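Local atomic coordinates of mandelate racemase/muconate lactonizing enzyme family protein (Roseovarius nubinhibens ISM, PDB entry 3U4F), a protein that binds magnesium in an enolase-superfamily barrel and probably acts as a hydro-lyase. Residues 30-35 and 380-385; 62-67 and 98-103; 134-139 and 330-335; 163-168 and 201-206. All blocks are in the same frame, centred on the assembly; numbering follows the deposited sequence.

Contact 1: residues 30-35 and 380-385; sequences TFTNEF and RSAYKV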
# COMPACT_ATOMS: atom_id res chain seq x y z
N THR A 30 11.29 10.12 -16.82
CA THR A 30 9.85 9.85 -16.95
C THR A 30 9.22 10.89 -17.84
O THR A 30 9.65 12.06 -17.87
CB THR A 30 9.11 9.83 -15.58
OG1 THR A 30 9.48 11.00 -14.83
CG2 THR A 30 9.46 8.57 -14.78
N PHE A 31 8.22 10.45 -18.59
CA PHE A 31 7.40 11.30 -19.45
C PHE A 31 5.94 10.97 -19.19
O PHE A 31 5.46 9.88 -19.57
CB PHE A 31 7.72 11.00 -20.93
CG PHE A 31 9.20 11.03 -21.25
CD1 PHE A 31 9.76 12.14 -21.91
CD2 PHE A 31 10.03 9.98 -20.91
CE1 PHE A 31 11.11 12.16 -22.25
CE2 PHE A 31 11.40 9.99 -21.23
CZ PHE A 31 11.93 11.09 -21.91
N THR A 32 5.21 11.90 -18.58
CA THR A 32 3.96 11.52 -17.99
C THR A 32 2.87 12.55 -18.19
O THR A 32 3.14 13.75 -18.43
CB THR A 32 4.16 11.18 -16.47
OG1 THR A 32 3.05 10.41 -16.00
CG2 THR A 32 4.30 12.48 -15.62
N ASN A 33 1.64 12.08 -18.15
CA ASN A 33 0.52 12.95 -17.78
C ASN A 33 -0.21 12.29 -16.60
O ASN A 33 0.34 11.38 -15.98
CB ASN A 33 -0.40 13.29 -18.99
CG ASN A 33 -1.05 12.05 -19.64
OD1 ASN A 33 -1.28 11.01 -19.02
ND2 ASN A 33 -1.43 12.21 -20.92
N GLU A 34 -1.44 12.70 -16.32
CA GLU A 34 -2.14 12.17 -15.16
C GLU A 34 -2.65 10.74 -15.38
O GLU A 34 -3.04 10.07 -14.42
CB GLU A 34 -3.27 13.09 -14.70
CG GLU A 34 -2.77 14.39 -14.03
CD GLU A 34 -3.90 15.41 -13.78
OE1 GLU A 34 -5.08 15.08 -14.03
OE2 GLU A 34 -3.60 16.55 -13.33
N PHE A 35 -2.67 10.29 -16.63
CA PHE A 35 -3.27 9.01 -16.99
C PHE A 35 -2.26 7.88 -17.24
O PHE A 35 -2.55 6.69 -16.96
CB PHE A 35 -4.06 9.22 -18.26
CG PHE A 35 -5.10 10.30 -18.14
CD1 PHE A 35 -6.23 10.08 -17.37
CD2 PHE A 35 -4.90 11.55 -18.74
CE1 PHE A 35 -7.21 11.12 -17.23
CE2 PHE A 35 -5.87 12.58 -18.60
CZ PHE A 35 -7.01 12.36 -17.84
N ARG A 380 4.39 16.71 -25.66
CA ARG A 380 3.37 17.28 -24.78
C ARG A 380 3.46 16.84 -23.31
O ARG A 380 2.83 17.45 -22.46
CB ARG A 380 1.97 16.97 -25.31
CG ARG A 380 1.68 17.59 -26.68
CD ARG A 380 0.19 17.43 -27.04
NE ARG A 380 0.04 17.50 -28.49
CZ ARG A 380 -1.11 17.69 -29.15
NH1 ARG A 380 -2.27 17.86 -28.51
NH2 ARG A 380 -1.10 17.73 -30.48
N SER A 381 4.28 15.83 -23.01
CA SER A 381 4.38 15.23 -21.66
C SER A 381 5.19 16.05 -20.66
O SER A 381 5.97 16.92 -21.04
CB SER A 381 5.01 13.84 -21.75
OG SER A 381 6.42 13.94 -21.95
N ALA A 382 5.00 15.75 -19.38
CA ALA A 382 5.83 16.30 -18.32
C ALA A 382 7.07 15.41 -18.16
O ALA A 382 6.95 14.20 -17.98
CB ALA A 382 5.02 16.37 -17.02
N TYR A 383 8.25 16.01 -18.24
CA TYR A 383 9.50 15.31 -18.15
C TYR A 383 10.18 15.52 -16.82
O TYR A 383 10.21 16.64 -16.29
CB TYR A 383 10.44 15.82 -19.25
CG TYR A 383 11.86 15.36 -19.23
CD1 TYR A 383 12.20 14.09 -19.67
CD2 TYR A 383 12.90 16.23 -18.84
CE1 TYR A 383 13.48 13.67 -19.69
CE2 TYR A 383 14.21 15.81 -18.86
CZ TYR A 383 14.50 14.53 -19.30
OH TYR A 383 15.80 14.08 -19.35
N LYS A 384 10.76 14.43 -16.32
CA LYS A 384 11.57 14.48 -15.12
C LYS A 384 12.73 13.50 -15.23
O LYS A 384 12.58 12.39 -15.76
CB LYS A 384 10.70 14.16 -13.88
CG LYS A 384 11.33 14.55 -12.55
CD LYS A 384 10.27 14.52 -11.43
CE LYS A 384 10.45 15.66 -10.41
NZ LYS A 384 11.70 15.52 -9.64
N VAL A 385 13.89 13.90 -14.73
CA VAL A 385 15.06 13.02 -14.77
C VAL A 385 15.81 12.94 -13.45
O VAL A 385 15.90 13.92 -12.72
CB VAL A 385 16.03 13.43 -15.96
CG1 VAL A 385 16.54 14.89 -15.80
CG2 VAL A 385 17.18 12.46 -16.09
O HOH W 1 7.65 12.88 -15.42

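Contact 2: residues 62-67 and 98-103; sequences CEVLHR and SYLRRA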
# COMPACT_ATOMS: atom_id res chain seq x y z
N CYS A 62 5.01 8.70 -10.98
CA CYS A 62 6.34 9.12 -11.44
C CYS A 62 7.10 9.93 -10.35
O CYS A 62 8.32 9.84 -10.25
CB CYS A 62 6.20 9.91 -12.75
SG CYS A 62 5.78 8.83 -14.17
N GLU A 63 6.39 10.74 -9.56
CA GLU A 63 7.08 11.43 -8.46
C GLU A 63 7.65 10.40 -7.44
O GLU A 63 8.76 10.55 -6.97
CB GLU A 63 6.16 12.43 -7.78
CG GLU A 63 6.87 13.36 -6.77
CD GLU A 63 7.91 14.28 -7.41
OE1 GLU A 63 7.71 14.68 -8.57
OE2 GLU A 63 8.93 14.60 -6.75
N VAL A 64 6.86 9.37 -7.12
CA VAL A 64 7.30 8.30 -6.22
C VAL A 64 8.51 7.58 -6.82
O VAL A 64 9.49 7.22 -6.13
CB VAL A 64 6.12 7.30 -5.98
CG1 VAL A 64 6.60 6.05 -5.27
CG2 VAL A 64 5.02 7.96 -5.18
N LEU A 65 8.47 7.38 -8.13
CA LEU A 65 9.59 6.74 -8.81
C LEU A 65 10.89 7.53 -8.56
O LEU A 65 11.91 6.96 -8.15
CB LEU A 65 9.32 6.62 -10.32
CG LEU A 65 10.24 5.68 -11.12
CD1 LEU A 65 9.59 5.26 -12.45
CD2 LEU A 65 11.54 6.38 -11.39
N HIS A 66 10.84 8.83 -8.82
CA HIS A 66 12.06 9.66 -8.64
C HIS A 66 12.44 9.79 -7.17
O HIS A 66 13.62 9.74 -6.82
CB HIS A 66 11.90 11.03 -9.32
CG HIS A 66 11.90 10.95 -10.81
ND1 HIS A 66 13.04 10.68 -11.54
CD2 HIS A 66 10.89 11.06 -11.71
CE1 HIS A 66 12.73 10.62 -12.83
NE2 HIS A 66 11.44 10.86 -12.96
N ARG A 67 11.43 9.89 -6.31
CA ARG A 67 11.68 10.08 -4.87
C ARG A 67 12.18 8.83 -4.15
O ARG A 67 13.03 8.90 -3.25
CB ARG A 67 10.39 10.56 -4.20
CG ARG A 67 10.60 11.06 -2.73
CD ARG A 67 11.20 12.49 -2.68
NE ARG A 67 10.36 13.43 -3.39
CZ ARG A 67 9.34 14.10 -2.85
NH1 ARG A 67 9.02 13.98 -1.56
NH2 ARG A 67 8.63 14.92 -3.62
N SER A 98 0.62 0.17 -3.03
CA SER A 98 0.52 0.29 -4.47
C SER A 98 1.50 1.25 -5.13
O SER A 98 2.16 0.88 -6.10
CB SER A 98 -0.92 0.66 -4.84
OG SER A 98 -1.08 0.66 -6.23
N TYR A 99 1.63 2.47 -4.62
CA TYR A 99 2.41 3.47 -5.39
C TYR A 99 3.86 3.06 -5.62
O TYR A 99 4.39 3.21 -6.73
CB TYR A 99 2.30 4.88 -4.80
CG TYR A 99 1.10 5.66 -5.31
CD1 TYR A 99 1.06 6.13 -6.65
CD2 TYR A 99 0.02 5.95 -4.48
CE1 TYR A 99 -0.01 6.85 -7.12
CE2 TYR A 99 -1.09 6.67 -4.96
CZ TYR A 99 -1.08 7.13 -6.26
OH TYR A 99 -2.16 7.85 -6.73
N LEU A 100 4.50 2.55 -4.58
CA LEU A 100 5.89 2.17 -4.72
C LEU A 100 6.04 1.11 -5.83
O LEU A 100 6.99 1.16 -6.61
CB LEU A 100 6.47 1.65 -3.41
CG LEU A 100 8.00 1.41 -3.41
CD1 LEU A 100 8.79 2.71 -3.43
CD2 LEU A 100 8.42 0.56 -2.18
N ARG A 101 5.13 0.15 -5.84
CA ARG A 101 5.18 -0.92 -6.80
C ARG A 101 4.82 -0.48 -8.22
O ARG A 101 5.46 -0.91 -9.19
CB ARG A 101 4.39 -2.14 -6.26
CG ARG A 101 5.17 -2.76 -5.06
CD ARG A 101 4.33 -3.19 -3.89
NE ARG A 101 5.17 -3.64 -2.77
CZ ARG A 101 5.62 -2.84 -1.79
NH1 ARG A 101 5.33 -1.54 -1.78
NH2 ARG A 101 6.39 -3.33 -0.83
N ARG A 102 3.85 0.42 -8.35
CA ARG A 102 3.51 0.97 -9.66
C ARG A 102 4.73 1.67 -10.27
O ARG A 102 4.95 1.62 -11.49
CB ARG A 102 2.35 1.98 -9.56
CG ARG A 102 0.98 1.36 -9.18
CD ARG A 102 0.02 2.46 -8.76
NE ARG A 102 -1.31 1.97 -8.39
CZ ARG A 102 -2.41 2.14 -9.13
NH1 ARG A 102 -2.36 2.77 -10.33
NH2 ARG A 102 -3.54 1.65 -8.70
N ALA A 103 5.53 2.31 -9.40
CA ALA A 103 6.71 3.07 -9.82
C ALA A 103 7.83 2.09 -10.23
O ALA A 103 8.45 2.21 -11.29
CB ALA A 103 7.17 4.00 -8.66

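Contact 3: residues 134-139 and 330-335; sequences IRAYAS and KYLEFS. With GAI (guanidine), chain F.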
# COMPACT_ATOMS: atom_id res chain seq x y z
N ILE A 134 -1.56 -15.22 -29.11
CA ILE A 134 -2.20 -15.44 -27.81
C ILE A 134 -3.69 -15.25 -28.01
O ILE A 134 -4.14 -14.20 -28.51
CB ILE A 134 -1.74 -14.39 -26.74
CG1 ILE A 134 -0.23 -14.33 -26.60
CG2 ILE A 134 -2.29 -14.74 -25.34
CD1 ILE A 134 0.41 -13.25 -27.42
N ARG A 135 -4.46 -16.23 -27.55
CA ARG A 135 -5.90 -16.12 -27.56
C ARG A 135 -6.31 -14.94 -26.71
O ARG A 135 -5.79 -14.80 -25.60
CB ARG A 135 -6.53 -17.37 -26.94
CG ARG A 135 -8.06 -17.37 -26.98
CD ARG A 135 -8.59 -18.67 -26.38
NE ARG A 135 -10.05 -18.72 -26.38
CZ ARG A 135 -10.76 -19.57 -25.64
NH1 ARG A 135 -10.15 -20.40 -24.81
NH2 ARG A 135 -12.08 -19.55 -25.70
N ALA A 136 -7.24 -14.13 -27.20
CA ALA A 136 -7.69 -12.98 -26.39
C ALA A 136 -9.15 -13.16 -25.98
O ALA A 136 -9.94 -13.76 -26.73
CB ALA A 136 -7.53 -11.70 -27.17
N TYR A 137 -9.53 -12.64 -24.81
CA TYR A 137 -10.95 -12.48 -24.53
C TYR A 137 -11.35 -11.01 -24.56
O TYR A 137 -10.60 -10.15 -24.08
CB TYR A 137 -11.36 -13.17 -23.22
CG TYR A 137 -10.91 -12.57 -21.89
CD1 TYR A 137 -11.69 -11.62 -21.24
CD2 TYR A 137 -9.76 -13.05 -21.24
CE1 TYR A 137 -11.30 -11.09 -19.98
CE2 TYR A 137 -9.36 -12.57 -20.00
CZ TYR A 137 -10.15 -11.59 -19.36
OH TYR A 137 -9.77 -11.11 -18.12
N ALA A 138 -12.52 -10.74 -25.14
CA ALA A 138 -13.12 -9.41 -25.20
C ALA A 138 -13.63 -9.02 -23.82
O ALA A 138 -14.50 -9.67 -23.26
CB ALA A 138 -14.25 -9.39 -26.21
N SER A 139 -13.02 -8.00 -23.23
CA SER A 139 -13.34 -7.66 -21.86
C SER A 139 -14.11 -6.33 -21.84
O SER A 139 -13.60 -5.27 -22.19
CB SER A 139 -12.07 -7.60 -21.00
OG SER A 139 -12.39 -7.49 -19.63
N LYS A 330 -5.68 -19.19 -20.09
CA LYS A 330 -6.32 -19.50 -21.36
C LYS A 330 -6.26 -18.40 -22.39
O LYS A 330 -6.44 -18.63 -23.58
CB LYS A 330 -7.79 -19.89 -21.14
CG LYS A 330 -8.00 -21.16 -20.32
CD LYS A 330 -9.49 -21.33 -19.97
CE LYS A 330 -9.75 -22.69 -19.28
NZ LYS A 330 -11.20 -22.72 -18.86
N TYR A 331 -6.05 -17.17 -21.93
CA TYR A 331 -6.28 -16.00 -22.77
C TYR A 331 -5.81 -14.70 -22.13
O TYR A 331 -5.65 -14.60 -20.91
CB TYR A 331 -7.75 -15.84 -23.23
CG TYR A 331 -8.78 -16.45 -22.28
CD1 TYR A 331 -9.81 -17.24 -22.77
CD2 TYR A 331 -8.71 -16.23 -20.90
CE1 TYR A 331 -10.77 -17.81 -21.88
CE2 TYR A 331 -9.64 -16.81 -20.01
CZ TYR A 331 -10.65 -17.61 -20.52
OH TYR A 331 -11.55 -18.17 -19.65
N LEU A 332 -5.58 -13.75 -23.02
CA LEU A 332 -5.23 -12.37 -22.75
C LEU A 332 -6.50 -11.55 -22.51
O LEU A 332 -7.36 -11.53 -23.38
CB LEU A 332 -4.53 -11.83 -24.00
CG LEU A 332 -4.22 -10.34 -24.04
CD1 LEU A 332 -3.03 -10.07 -23.12
CD2 LEU A 332 -3.93 -9.87 -25.48
N GLU A 333 -6.58 -10.84 -21.38
CA GLU A 333 -7.63 -9.84 -21.20
C GLU A 333 -7.46 -8.69 -22.19
O GLU A 333 -6.43 -8.03 -22.21
CB GLU A 333 -7.62 -9.26 -19.79
CG GLU A 333 -8.80 -8.29 -19.64
CD GLU A 333 -9.07 -7.86 -18.24
OE1 GLU A 333 -8.19 -8.02 -17.38
OE2 GLU A 333 -10.20 -7.36 -18.02
N PHE A 334 -8.48 -8.45 -23.00
CA PHE A 334 -8.38 -7.45 -24.05
C PHE A 334 -9.57 -6.52 -23.95
O PHE A 334 -10.69 -6.88 -24.32
CB PHE A 334 -8.36 -8.10 -25.44
CG PHE A 334 -7.98 -7.12 -26.53
CD1 PHE A 334 -6.64 -6.90 -26.86
CD2 PHE A 334 -8.97 -6.41 -27.21
CE1 PHE A 334 -6.29 -5.97 -27.85
CE2 PHE A 334 -8.63 -5.46 -28.20
CZ PHE A 334 -7.31 -5.25 -28.52
N SER A 335 -9.32 -5.31 -23.44
CA SER A 335 -10.41 -4.33 -23.30
C SER A 335 -11.02 -3.94 -24.66
O SER A 335 -10.31 -3.52 -25.59
CB SER A 335 -9.95 -3.04 -22.60
OG SER A 335 -11.05 -2.13 -22.58
C GAI F . -10.87 -6.70 -14.72
N1 GAI F . -10.87 -6.01 -15.83
N2 GAI F . -11.28 -6.23 -13.50
N3 GAI F . -10.39 -7.96 -14.72
O HOH W 2 -7.11 -20.95 -24.47

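Contact 4: residues 163-168 and 201-206; sequences FDAFKV and ALLIDA. With MG (magnesium ion), chain E; GAI (guanidine), chain F.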
# COMPACT_ATOMS: atom_id res chain seq x y z
N PHE A 163 -13.18 -12.96 -31.86
CA PHE A 163 -13.15 -13.35 -30.43
C PHE A 163 -14.06 -14.56 -30.23
O PHE A 163 -15.12 -14.62 -30.83
CB PHE A 163 -13.69 -12.22 -29.53
CG PHE A 163 -12.83 -10.99 -29.47
CD1 PHE A 163 -11.64 -10.98 -28.73
CD2 PHE A 163 -13.22 -9.82 -30.11
CE1 PHE A 163 -10.86 -9.81 -28.64
CE2 PHE A 163 -12.45 -8.65 -30.04
CZ PHE A 163 -11.25 -8.66 -29.31
N ASP A 164 -13.64 -15.50 -29.36
CA ASP A 164 -14.51 -16.63 -28.97
C ASP A 164 -14.61 -16.75 -27.45
O ASP A 164 -15.02 -17.78 -26.94
CB ASP A 164 -14.01 -17.94 -29.59
CG ASP A 164 -12.69 -18.43 -29.00
OD1 ASP A 164 -12.09 -17.80 -28.10
OD2 ASP A 164 -12.23 -19.50 -29.47
N ALA A 165 -14.19 -15.70 -26.75
CA ALA A 165 -14.27 -15.59 -25.29
C ALA A 165 -14.63 -14.15 -24.92
O ALA A 165 -14.13 -13.20 -25.55
CB ALA A 165 -12.94 -15.97 -24.67
N PHE A 166 -15.46 -13.98 -23.90
CA PHE A 166 -16.08 -12.67 -23.62
C PHE A 166 -16.30 -12.54 -22.11
O PHE A 166 -16.82 -13.46 -21.48
CB PHE A 166 -17.45 -12.53 -24.31
CG PHE A 166 -17.42 -12.83 -25.80
CD1 PHE A 166 -17.26 -11.82 -26.72
CD2 PHE A 166 -17.54 -14.14 -26.25
CE1 PHE A 166 -17.21 -12.09 -28.09
CE2 PHE A 166 -17.47 -14.44 -27.60
CZ PHE A 166 -17.30 -13.41 -28.53
N LYS A 167 -15.89 -11.41 -21.54
CA LYS A 167 -16.10 -11.19 -20.10
C LYS A 167 -17.02 -10.00 -19.86
O LYS A 167 -16.81 -8.92 -20.45
CB LYS A 167 -14.76 -11.02 -19.34
CG LYS A 167 -14.93 -10.93 -17.82
CD LYS A 167 -13.61 -11.04 -17.08
CE LYS A 167 -12.95 -9.68 -16.96
NZ LYS A 167 -11.65 -9.86 -16.27
N VAL A 168 -18.02 -10.19 -19.00
CA VAL A 168 -18.94 -9.11 -18.61
C VAL A 168 -18.91 -8.94 -17.09
O VAL A 168 -18.17 -9.64 -16.40
CB VAL A 168 -20.40 -9.41 -19.13
CG1 VAL A 168 -20.38 -9.58 -20.62
CG2 VAL A 168 -20.94 -10.62 -18.45
N ALA A 201 -16.73 -19.09 -24.93
CA ALA A 201 -16.32 -19.07 -23.53
C ALA A 201 -16.85 -17.79 -22.89
O ALA A 201 -16.69 -16.66 -23.43
CB ALA A 201 -14.81 -19.16 -23.40
N LEU A 202 -17.53 -17.95 -21.76
CA LEU A 202 -18.10 -16.79 -21.08
C LEU A 202 -17.51 -16.64 -19.68
O LEU A 202 -17.46 -17.60 -18.90
CB LEU A 202 -19.63 -16.87 -21.02
CG LEU A 202 -20.39 -16.89 -22.36
CD1 LEU A 202 -21.90 -17.15 -22.11
CD2 LEU A 202 -20.16 -15.60 -23.20
N LEU A 203 -17.04 -15.43 -19.39
CA LEU A 203 -16.36 -15.10 -18.14
C LEU A 203 -17.14 -13.98 -17.47
O LEU A 203 -17.82 -13.21 -18.14
CB LEU A 203 -14.94 -14.57 -18.44
CG LEU A 203 -13.89 -15.38 -19.19
CD1 LEU A 203 -14.16 -15.49 -20.69
CD2 LEU A 203 -12.48 -14.70 -18.97
N ILE A 204 -17.04 -13.85 -16.15
CA ILE A 204 -17.71 -12.74 -15.49
C ILE A 204 -16.81 -12.26 -14.37
O ILE A 204 -15.98 -13.03 -13.85
CB ILE A 204 -19.14 -13.13 -14.95
CG1 ILE A 204 -20.03 -11.89 -14.72
CG2 ILE A 204 -19.05 -14.04 -13.73
CD1 ILE A 204 -21.56 -12.23 -14.79
N ASP A 205 -16.98 -11.01 -13.97
CA ASP A 205 -16.12 -10.43 -12.96
C ASP A 205 -17.05 -9.62 -12.03
O ASP A 205 -17.77 -8.75 -12.51
CB ASP A 205 -15.12 -9.52 -13.67
CG ASP A 205 -13.97 -9.06 -12.77
OD1 ASP A 205 -14.14 -8.99 -11.54
OD2 ASP A 205 -12.87 -8.76 -13.33
N ALA A 206 -17.01 -9.93 -10.74
CA ALA A 206 -17.88 -9.29 -9.73
C ALA A 206 -17.20 -8.15 -9.00
O ALA A 206 -17.80 -7.49 -8.13
CB ALA A 206 -18.37 -10.35 -8.72
MG MG E . -10.93 -8.21 -12.64
C GAI F . -10.87 -6.70 -14.72
N1 GAI F . -10.87 -6.01 -15.83
N2 GAI F . -11.28 -6.23 -13.50
N3 GAI F . -10.39 -7.96 -14.72
O HOH W 3 -11.72 -8.13 -10.81

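Contact 1: residues 30-35 and 380-385
The Phe31 ring meets Ser381 at its edge, where OG lies close to the ring plane, and Tyr383 at an oblique angle. The two aromatic side chains run side by side in the same direction, an oblique pair with centroids 5.2 Å apart and planes at 49°. Their nearest atoms are Phe31 CE1 and Tyr383 CD1, 3.4 Å apart. Ser381 OG also approaches Phe31 CB at 3.4 Å, while its polar partner is the carbonyl of Leu378. Trp50 and Leu378 add to the surroundings of Phe31, and Tyr383 OH is bound by Glu29.

Backbone pairing fixes this register. Thr30 with Lys384 and Thr32 with Ala382 are antiparallel hydrogen-bonded pairs, and Phe31 with Tyr383 is the non-hydrogen-bonded pair between them. The bond from Thr30 N to Lys384 O is 2.8 Å long, nearly straight at 166° and in the carbonyl plane. On the face of Thr30 and Thr32, one water bridges Thr30 OG1 (2.7 Å) and Ala382 O (3.0 Å). The Thr30 hydroxyl, set between the backbone N and the carbonyl carbon (chi1 49°), also bonds to His66.

With an alanine in place of Phe31, Tyr383 would probably lose its aromatic neighbour at CD1 and CE1, and a gap would open beside Ser381. The chemistry thus differs between the two faces, with aromatic pairing on one and a water-bridged hydroxyl beside small apolar groups on the other, while four backbone bonds join the C-terminal strand to the edge of the N-terminal domain's antiparallel sheet.

Contact 2: residues 62-67 and 98-103
Two helices of the N-terminal capping domain, 58-73 and 98-119, cross here, the segment axes coming within 8.3 Å at a signed angle of -80°. Small and branched apolar side chains make the contact. Val64 points toward the second helix and rests on its first two turns: CG1 lies 3.9 Å from Tyr99 O and 4.0 Å from Ala103 CB, so this methyl sits over the backbone between Tyr99 and Ala103. The other methyl, CG2, reaches Tyr99 CB at 4.1 Å, the two side chains crossing at about a right angle. With CG1 anti to the backbone N (chi1 169°), both methyls of Val64 are turned onto the opposing helix. The CD1 methyl of Leu100 closes on Val64 CG1 more loosely.

Ala103 permits the close approach on the other flank. Its CB comes within 3.7 Å of Leu65 CA, and the Leu65 and Ala103 alpha carbons are 4.8 Å apart. Leu65 lies alongside, its CD1 3.5 Å from Ala103 O, and its side chain continues onto Ile28 and Thr30 of strand 25-32.

Polar groups are engaged around this apolar centre. Arg102 NH2 bonds to Lys94 O of the second subunit. Arg67 pairs with Glu63 on its own helix and with Asp59 of the second subunit, and Val64 itself packs on Tyr99 of that subunit. Helices packed on an antiparallel sheet within the N-terminal part of the chain fit the alpha+beta capping domain of the enolase superfamily, here placed at the dimer interface.

Contact 3: residues 134-139 and 330-335
Glu333 OE2 is gripped twice, by Ser139 OG and by N1 of the bound guanidine, each at 2.7 Å, so a buried carboxylate links the strand pairing directly to the ligand pocket. The serine hydroxyl donates to the anti lone pair of OE2, away from OE1. Glu333 extends fully (CG anti to the backbone N, chi1 -176°), which carries its carboxylate past the sheet to the ligand, and OE1 accepts from the backbone N of Cys308. Lys167 and Arg169 form long, weak ion pairs with OE2.

Behind the carboxylate, the Tyr137 ring covers the start of this side chain. Glu333 CA stands over one ring face, 3.7 Å from the centroid and 23° off the normal, a CH-pi contact, and Tyr137 OH reaches Glu333 CB at 3.3 Å while bonding to Lys167 NZ. Tyr137 also turns its edge to the face of Tyr331 in an offset edge-to-face pair, centroids 5.1 Å apart and planes at 72°. Tyr331 CD1 in turn lies over one face of the Arg135 guanidinium, and a water joins Arg135 NH1 to Lys330 O.

Four backbone bonds hold the parallel register, among them Leu332 N to Arg135 O at 2.8 Å. On the face opposite Tyr137, Ala136 CB meets Phe334 CB at 4.1 Å, and Ile134 and Leu332 pack onto helix 313-322. Strand 332-335 thus pairs with one side of strand 132-139, whose other parallel neighbour is 165-169, while Tyr137 and Tyr331 both reach Leu203 of strand 201-205 across the barrel interior.

Contact 4: residues 163-168 and 201-206
Lys167 and Leu203 pack closely on the inward face of two parallel barrel strands, their side chains crossing at about a right angle with the CB atoms of Lys167 and Leu203 3.7 Å apart. Five backbone bonds hold the register, from Ala201 N to Asp164 O at one end to Asp205 N to Val168 O, 3.0 Å, at the other. On the helix-facing side, Val168 CG2 touches Ile204 CG1 at 4.0 Å, and helices 147-161 and 184-196 cover Phe166 and Val168. The end at Asp164 and Ala201 is the side nearer solvent: the exposed Asp164 gives this strand only its carbonyl, its carboxylate turning to Arg135.

At the other end lies the metal. Asp205 OD2 binds magnesium at 2.1 Å, with Glu231, Glu257, a water and two guanidine nitrogens completing the site; OD1 lies 2.7 Å from the oxygen of that water, its probable donor, and accepts from Asn207 N. The Lys167 chain bends at chi3 (86°), which brings NZ to 3.4 Å from Asp205 OD2, a weak bond within a salt bridge, and 2.8 Å from guanidine N3. Glu231 holds the same ammonium group in a salt bridge, beside the Tyr137 hydroxyl. A methionine in place of Lys167 would probably leave the carboxylate of Glu231 and the hydroxyl of Tyr137 without the ammonium they share. The chemistry implies a beta-alpha-beta unit whose apolar packing positions one magnesium carboxylate and one lysine at the barrel's C-terminal mouth, as in other enolase-superfamily active sites.

From the N terminus, strand 25-32 enters the capping domain and finds its contact 1 partner in strand 382-387, at the end of the chain, so contact 1 closes the longest loop and encloses the other three. Contact 2 closes first, within that domain, and packs against contact 1. The chain then enters the barrel, where contact 3 opens at strand 132-139 and closes about 190 residues later at 332-335. Contact 4, a short local crossover, falls within that span. None of the loops cross. Contacts 3 and 4 share neighbouring strands and the guanidine pocket, with centres 9 Å apart, whereas contacts 1 and 4 lie 35 Å apart, centre to centre.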